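Local coordinates for protein VIN1 (PDB 6BFI) that binds actin filaments as a sponge homolog of vinculin and may play a role in cell-cell adhesion, at residues L568-A579 against I591-V602. Numbering follows the deposited sequence.
Sequences LAKSISPMVIEA and IQRKFCSSADKV
Leu568, on helix 555-569, lays its CD1 methyl against the backbone carbonyl of Val602, with CD1 3.4 Å from Val602 O. The same side chain rests on Ile542 of helix 524-550 and on Val606, one turn beyond Val602. Just before helix 572-584, Ser571 turns its hydroxyl back, and Ser571 OG donates to Leu568 O at 2.7 Å. That bond satisfies the hydroxyl of buried Ser571 within its own segment; Ser571 N reaches the same oxygen from the same face of its plane, and Val602 CG2 packs against the hydroxyl. Met575 is the knob of the interface, seated among Phe595, Ser598, Ala599 and Val602. Its CG stands anti to the backbone N (chi1 -170°) and lies against the backbone of Ala599, 3.5 Å from Ala599 N. Bends farther out bring SD to the edge of the Phe595 ring, a Met-aromatic contact with SD 3.8 Å from CE1. The backbones draw close here, Met575 CA lying 4.8 Å from Ser598 CA. This antiparallel pairing, at 153° between the segment axes, joins neighbouring helices of a helical bundle of the kind that builds vinculin-family proteins; helices 496-519 and 524-550 supply further walls around Phe595. Glu578 sits with its CB on the backbone of Phe595 and its CG on Ser598 OG, a hydroxyl that donates to Lys594 O from above the carbonyl plane. A bend at chi2 (-61°) folds the carboxylate over the aliphatic part of Lys594, Glu578 OE1 lying 3.5 Å from Lys594 CB, while Lys594 NZ stays 5.3 Å from OE1, so any attraction is probably long-range. Ala579 follows with its methyl against CD1 and CE1 of Phe595, approaching the ring obliquely.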
loop_
_atom_site.group_PDB
_atom_site.type_symbol
_atom_site.label_atom_id
_atom_site.label_comp_id
_atom_site.label_asym_id
_atom_site.label_seq_id
_atom_site.Cartn_x
_atom_site.Cartn_y
_atom_site.Cartn_z
ATOM N N LEU A 568 -1.930 12.248 31.970
ATOM C CA LEU A 568 -0.915 11.240 32.254
ATOM C C LEU A 568 0.488 11.810 32.084
ATOM O O LEU A 568 1.377 11.541 32.899
ATOM C CB LEU A 568 -1.111 10.023 31.349
ATOM C CG LEU A 568 -0.017 8.954 31.395
ATOM C CD1 LEU A 568 0.138 8.399 32.801
ATOM C CD2 LEU A 568 -0.310 7.836 30.406
ATOM N N ALA A 569 0.699 12.604 31.031
ATOM C CA ALA A 569 2.018 13.168 30.771
ATOM C C ALA A 569 2.432 14.160 31.849
ATOM O O ALA A 569 3.626 14.285 32.146
ATOM C CB ALA A 569 2.042 13.838 29.398
ATOM N N LYS A 570 1.471 14.863 32.452
ATOM C CA LYS A 570 1.813 15.803 33.514
ATOM C C LYS A 570 2.235 15.118 34.808
ATOM O O LYS A 570 2.618 15.815 35.754
ATOM C CB LYS A 570 0.635 16.741 33.788
ATOM C CG LYS A 570 0.334 17.698 32.644
ATOM C CD LYS A 570 -0.534 18.859 33.099
ATOM C CE LYS A 570 -0.714 19.879 31.984
ATOM N NZ LYS A 570 -1.378 21.122 32.464
ATOM N N SER A 571 2.192 13.787 34.875
ATOM C CA SER A 571 2.546 13.057 36.084
ATOM C C SER A 571 3.849 12.282 35.969
ATOM O O SER A 571 4.331 11.766 36.983
ATOM C CB SER A 571 1.426 12.078 36.460
ATOM O OG SER A 571 1.375 11.003 35.540
ATOM N N ILE A 572 4.430 12.180 34.773
ATOM C CA ILE A 572 5.601 11.330 34.584
ATOM C C ILE A 572 6.838 11.969 35.209
ATOM O O ILE A 572 7.527 11.346 36.025
ATOM C CB ILE A 572 5.808 11.035 33.089
ATOM C CG1 ILE A 572 4.538 10.419 32.496
ATOM C CG2 ILE A 572 7.003 10.113 32.886
ATOM C CD1 ILE A 572 4.586 10.234 30.997
ATOM N N SER A 573 7.138 13.215 34.833
ATOM C CA SER A 573 8.336 13.881 35.346
ATOM C C SER A 573 8.371 13.966 36.868
ATOM O O SER A 573 9.408 13.610 37.458
ATOM C CB SER A 573 8.469 15.269 34.709
ATOM O OG SER A 573 8.647 15.175 33.307
ATOM N N PRO A 574 7.313 14.415 37.564
ATOM C CA PRO A 574 7.393 14.451 39.035
ATOM C C PRO A 574 7.713 13.101 39.648
ATOM O O PRO A 574 8.422 13.036 40.660
ATOM C CB PRO A 574 6.000 14.949 39.448
ATOM C CG PRO A 574 5.502 15.696 38.271
ATOM C CD PRO A 574 6.028 14.954 37.082
ATOM N N MET A 575 7.218 12.016 39.053
ATOM C CA MET A 575 7.536 10.686 39.561
ATOM C C MET A 575 9.030 10.406 39.466
ATOM O O MET A 575 9.636 9.885 40.412
ATOM C CB MET A 575 6.733 9.636 38.793
ATOM C CG MET A 575 6.779 8.236 39.380
ATOM S SD MET A 575 8.160 7.243 38.788
ATOM C CE MET A 575 7.940 7.364 37.013
ATOM N N VAL A 576 9.646 10.765 38.337
ATOM C CA VAL A 576 11.070 10.511 38.156
ATOM C C VAL A 576 11.896 11.366 39.110
ATOM O O VAL A 576 12.858 10.881 39.721
ATOM C CB VAL A 576 11.471 10.745 36.688
ATOM C CG1 VAL A 576 12.978 10.628 36.521
ATOM C CG2 VAL A 576 10.759 9.756 35.781
ATOM N N ILE A 577 11.538 12.644 39.262
ATOM C CA ILE A 577 12.325 13.488 40.157
ATOM C C ILE A 577 12.145 13.050 41.607
ATOM O O ILE A 577 13.066 13.194 42.423
ATOM C CB ILE A 577 11.985 14.980 39.962
ATOM C CG1 ILE A 577 10.656 15.344 40.624
ATOM C CG2 ILE A 577 11.956 15.330 38.481
ATOM C CD1 ILE A 577 10.383 16.833 40.649
ATOM N N GLU A 578 10.982 12.489 41.956
ATOM C CA GLU A 578 10.821 11.936 43.297
ATOM C C GLU A 578 11.658 10.675 43.472
ATOM O O GLU A 578 12.219 10.441 44.549
ATOM C CB GLU A 578 9.347 11.646 43.592
ATOM C CG GLU A 578 8.457 12.881 43.703
ATOM C CD GLU A 578 8.857 13.817 44.828
ATOM O OE1 GLU A 578 9.493 13.361 45.804
ATOM O OE2 GLU A 578 8.530 15.019 44.733
ATOM N N ALA A 579 11.758 9.851 42.424
ATOM C CA ALA A 579 12.624 8.677 42.489
ATOM C C ALA A 579 14.076 9.082 42.724
ATOM O O ALA A 579 14.758 8.523 43.593
ATOM C CB ALA A 579 12.490 7.851 41.210
ATOM N N ILE A 591 10.051 10.798 51.623
ATOM C CA ILE A 591 10.360 10.826 50.196
ATOM C C ILE A 591 9.881 9.544 49.525
ATOM O O ILE A 591 9.404 9.560 48.381
ATOM C CB ILE A 591 11.868 11.056 49.982
ATOM C CG1 ILE A 591 12.313 12.356 50.656
ATOM C CG2 ILE A 591 12.203 11.103 48.502
ATOM C CD1 ILE A 591 11.739 13.606 50.020
ATOM N N GLN A 592 9.990 8.414 50.230
ATOM C CA GLN A 592 9.451 7.160 49.712
ATOM C C GLN A 592 7.945 7.257 49.501
ATOM O O GLN A 592 7.423 6.782 48.485
ATOM C CB GLN A 592 9.785 6.010 50.662
ATOM C CG GLN A 592 11.267 5.698 50.776
ATOM C CD GLN A 592 11.558 4.632 51.815
ATOM O OE1 GLN A 592 10.663 4.192 52.539
ATOM N NE2 GLN A 592 12.814 4.208 51.892
ATOM N N ARG A 593 7.230 7.868 50.451
ATOM C CA ARG A 593 5.790 8.044 50.287
ATOM C C ARG A 593 5.474 8.925 49.086
ATOM O O ARG A 593 4.564 8.619 48.303
ATOM C CB ARG A 593 5.180 8.637 51.558
ATOM C CG ARG A 593 5.133 7.681 52.734
ATOM C CD ARG A 593 4.307 8.264 53.870
ATOM N NE ARG A 593 4.922 9.460 54.441
ATOM C CZ ARG A 593 5.658 9.466 55.547
ATOM N NH1 ARG A 593 5.871 8.336 56.207
ATOM N NH2 ARG A 593 6.179 10.600 55.996
ATOM N N LYS A 594 6.215 10.025 48.923
ATOM C CA LYS A 594 6.013 10.897 47.767
ATOM C C LYS A 594 6.198 10.128 46.464
ATOM O O LYS A 594 5.361 10.209 45.555
ATOM C CB LYS A 594 6.976 12.084 47.829
ATOM C CG LYS A 594 6.822 12.961 49.058
ATOM C CD LYS A 594 7.919 14.015 49.113
ATOM C CE LYS A 594 7.813 14.864 50.371
ATOM N NZ LYS A 594 8.977 15.783 50.525
ATOM N N PHE A 595 7.292 9.368 46.361
ATOM C CA PHE A 595 7.548 8.604 45.145
ATOM C C PHE A 595 6.451 7.577 44.890
ATOM O O PHE A 595 5.989 7.422 43.753
ATOM C CB PHE A 595 8.911 7.918 45.231
ATOM C CG PHE A 595 9.048 6.736 44.316
ATOM C CD1 PHE A 595 9.139 6.912 42.945
ATOM C CD2 PHE A 595 9.081 5.449 44.825
ATOM C CE1 PHE A 595 9.257 5.824 42.099
ATOM C CE2 PHE A 595 9.201 4.358 43.984
ATOM C CZ PHE A 595 9.290 4.546 42.620
ATOM N N CYS A 596 6.024 6.862 45.936
ATOM C CA CYS A 596 4.972 5.865 45.763
ATOM C C CYS A 596 3.680 6.504 45.269
ATOM O O CYS A 596 3.020 5.972 44.367
ATOM C CB CYS A 596 4.737 5.117 47.076
ATOM S SG CYS A 596 6.113 4.060 47.597
ATOM N N SER A 597 3.309 7.656 45.836
ATOM C CA SER A 597 2.104 8.345 45.384
ATOM C C SER A 597 2.241 8.813 43.940
ATOM O O SER A 597 1.273 8.767 43.170
ATOM C CB SER A 597 1.795 9.524 46.304
ATOM O OG SER A 597 1.637 9.095 47.646
ATOM N N SER A 598 3.438 9.263 43.550
ATOM C CA SER A 598 3.645 9.722 42.178
ATOM C C SER A 598 3.524 8.571 41.183
ATOM O O SER A 598 2.869 8.699 40.138
ATOM C CB SER A 598 5.011 10.399 42.056
ATOM O OG SER A 598 5.105 11.527 42.908
ATOM N N ALA A 599 4.150 7.432 41.494
ATOM C CA ALA A 599 4.041 6.266 40.623
ATOM C C ALA A 599 2.597 5.781 40.530
ATOM O O ALA A 599 2.115 5.442 39.440
ATOM C CB ALA A 599 4.960 5.153 41.126
ATOM N N ASP A 600 1.888 5.749 41.664
ATOM C CA ASP A 600 0.464 5.432 41.626
ATOM C C ASP A 600 -0.302 6.410 40.743
ATOM O O ASP A 600 -1.256 6.015 40.059
ATOM C CB ASP A 600 -0.115 5.424 43.043
ATOM C CG ASP A 600 0.416 4.278 43.888
ATOM O OD1 ASP A 600 0.749 3.215 43.314
ATOM O OD2 ASP A 600 0.493 4.432 45.126
ATOM N N LYS A 601 0.105 7.683 40.729
ATOM C CA LYS A 601 -0.540 8.647 39.845
ATOM C C LYS A 601 -0.295 8.293 38.383
ATOM O O LYS A 601 -1.195 8.422 37.542
ATOM C CB LYS A 601 -0.042 10.061 40.148
ATOM C CG LYS A 601 -1.032 11.150 39.777
ATOM C CD LYS A 601 -2.235 11.128 40.706
ATOM C CE LYS A 601 -3.507 11.534 39.979
ATOM N NZ LYS A 601 -3.381 12.857 39.307
ATOM N N VAL A 602 0.920 7.836 38.063
ATOM C CA VAL A 602 1.196 7.354 36.710
ATOM C C VAL A 602 0.251 6.211 36.349
ATOM O O VAL A 602 -0.411 6.232 35.300
ATOM C CB VAL A 602 2.669 6.928 36.579
ATOM C CG1 VAL A 602 2.904 6.245 35.240
ATOM C CG2 VAL A 602 3.589 8.132 36.744
#